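Local coordinates for protein ferredoxin (Rhodopseudomonas palustris, PDB 4LTU) that carries a [2Fe-2S] cluster and probably shuttles single electrons between redox partners, as do other ferredoxins of the adrenodoxin/putidaredoxin family, at residues I4-P9 against L98-P103. Sequence-based numbering, arbitrary orientation.
Sequences ITFIHP and LVLRIP. Unlike the reference sequence in segment 98-103: I102 (reference Leu).
The carbonyl oxygen of T5 is gripped by two groups of the partner strand: L100 N donates to T5 O over 2.7 Å, nearly straight at 169° at the hydrogen, and the CA-H of V99 adds a weaker contact. I7 O is held in the same way, by I102 N at 3.0 Å and by the CA-H of R101. With T5 N bonded to L98 O and I7 N to L100 O, the ladder illustrates how a parallel pair works: T5 and I7 each use both N-H and C=O, and each bonds to the two residues that flank its register partner, V99 or R101. The faces differ in character. On one, L100 lies alongside F6, its CD1 3.6 Å from F6 CE1 and 4.0 Å from I4 CG2, while A24, A27 and A28 of helix 24-29 cover this buried side. On the other, I7 CD1 meets V99 CG1 at 3.5 Å, and the aliphatic part of R101 runs beside I7 before its guanidinium forms a salt bridge with D54. Beyond the strands, I102 bridges two rings: CG2 meets the edge of F6, and CD1 sits over one face of H8, 3.8 Å from the ring centroid in a CH-pi contact. Its chi1 of 38° sets CG1 between backbone N and carbonyl carbon, close against I7 O. Strand 13-17 flanks one side and strand 50-53 the other, so the first and last strands of the chain pair centrally in the mixed sheet, an arrangement characteristic of the beta-grasp fold of [2Fe-2S] ferredoxins.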
# COMPACT_ATOMS: atom_id res chain seq x y z
N ILE A 4 -2.91 -10.61 1.69
CA ILE A 4 -2.04 -9.69 0.99
C ILE A 4 -0.63 -10.12 1.27
O ILE A 4 -0.28 -10.39 2.41
CB ILE A 4 -2.14 -8.23 1.53
CG1 ILE A 4 -3.57 -7.70 1.53
CG2 ILE A 4 -1.25 -7.29 0.71
CD1 ILE A 4 -3.72 -6.49 2.42
N THR A 5 0.18 -10.13 0.23
CA THR A 5 1.62 -10.38 0.38
C THR A 5 2.37 -9.04 0.42
O THR A 5 2.25 -8.24 -0.51
CB THR A 5 2.11 -11.24 -0.80
OG1 THR A 5 1.17 -12.30 -1.03
CG2 THR A 5 3.46 -11.80 -0.52
N PHE A 6 3.14 -8.80 1.49
CA PHE A 6 4.00 -7.62 1.58
C PHE A 6 5.48 -8.00 1.43
O PHE A 6 5.94 -8.96 2.06
CB PHE A 6 3.83 -6.90 2.92
CG PHE A 6 2.63 -5.97 2.99
CD1 PHE A 6 2.74 -4.63 2.62
CD2 PHE A 6 1.40 -6.44 3.47
CE1 PHE A 6 1.62 -3.76 2.71
CE2 PHE A 6 0.29 -5.58 3.56
CZ PHE A 6 0.40 -4.25 3.18
N ILE A 7 6.23 -7.22 0.64
CA ILE A 7 7.68 -7.45 0.48
C ILE A 7 8.52 -6.26 0.93
O ILE A 7 8.34 -5.14 0.46
CB ILE A 7 8.03 -7.86 -0.97
CG1 ILE A 7 7.44 -9.23 -1.26
CG2 ILE A 7 9.56 -7.82 -1.22
CD1 ILE A 7 6.88 -9.34 -2.63
N HIS A 8 9.43 -6.51 1.87
CA HIS A 8 10.35 -5.50 2.42
C HIS A 8 11.45 -5.19 1.43
O HIS A 8 11.73 -5.99 0.53
CB HIS A 8 10.91 -5.97 3.77
CG HIS A 8 9.86 -6.09 4.83
ND1 HIS A 8 9.04 -7.19 4.93
CD2 HIS A 8 9.47 -5.24 5.80
CE1 HIS A 8 8.18 -7.01 5.92
NE2 HIS A 8 8.43 -5.84 6.48
N PRO A 9 12.07 -4.01 1.56
CA PRO A 9 13.21 -3.64 0.73
C PRO A 9 14.20 -4.80 0.55
O PRO A 9 14.75 -4.99 -0.56
CB PRO A 9 13.88 -2.50 1.52
CG PRO A 9 13.03 -2.25 2.71
CD PRO A 9 11.71 -2.93 2.50
N LEU A 98 -2.93 -10.20 -3.59
CA LEU A 98 -2.28 -8.92 -3.92
C LEU A 98 -0.88 -8.79 -3.32
O LEU A 98 -0.66 -9.08 -2.13
CB LEU A 98 -3.14 -7.74 -3.47
CG LEU A 98 -2.66 -6.32 -3.79
CD1 LEU A 98 -2.74 -6.00 -5.28
CD2 LEU A 98 -3.43 -5.31 -2.97
N VAL A 99 0.06 -8.33 -4.14
CA VAL A 99 1.44 -8.24 -3.71
C VAL A 99 1.83 -6.78 -3.62
O VAL A 99 1.65 -6.02 -4.57
CB VAL A 99 2.38 -8.99 -4.68
CG1 VAL A 99 3.89 -8.79 -4.30
CG2 VAL A 99 2.02 -10.45 -4.74
N LEU A 100 2.33 -6.37 -2.46
CA LEU A 100 2.79 -4.99 -2.33
C LEU A 100 4.21 -4.96 -1.80
O LEU A 100 4.56 -5.71 -0.91
CB LEU A 100 1.87 -4.18 -1.41
CG LEU A 100 0.35 -4.19 -1.60
CD1 LEU A 100 -0.28 -3.52 -0.36
CD2 LEU A 100 -0.05 -3.51 -2.91
N ARG A 101 5.03 -4.11 -2.39
CA ARG A 101 6.38 -3.91 -1.91
C ARG A 101 6.44 -2.53 -1.29
O ARG A 101 5.82 -1.58 -1.79
CB ARG A 101 7.39 -4.10 -3.04
CG ARG A 101 7.24 -5.51 -3.70
CD ARG A 101 8.40 -5.92 -4.59
NE ARG A 101 8.08 -5.68 -5.99
CZ ARG A 101 8.03 -6.62 -6.92
NH1 ARG A 101 8.33 -7.89 -6.61
NH2 ARG A 101 7.71 -6.29 -8.16
N ILE A 102 7.18 -2.45 -0.20
CA ILE A 102 7.27 -1.28 0.62
C ILE A 102 8.61 -0.57 0.38
O ILE A 102 9.64 -1.22 0.20
CB ILE A 102 7.03 -1.59 2.13
CG1 ILE A 102 7.63 -2.91 2.55
CG2 ILE A 102 5.51 -1.66 2.46
CD1 ILE A 102 7.13 -3.38 3.94
N PRO A 103 8.58 0.78 0.34
CA PRO A 103 9.72 1.57 -0.03
C PRO A 103 10.75 1.62 1.07
O PRO A 103 10.46 1.36 2.23
CB PRO A 103 9.11 2.95 -0.25
CG PRO A 103 8.02 3.01 0.70
CD PRO A 103 7.41 1.64 0.60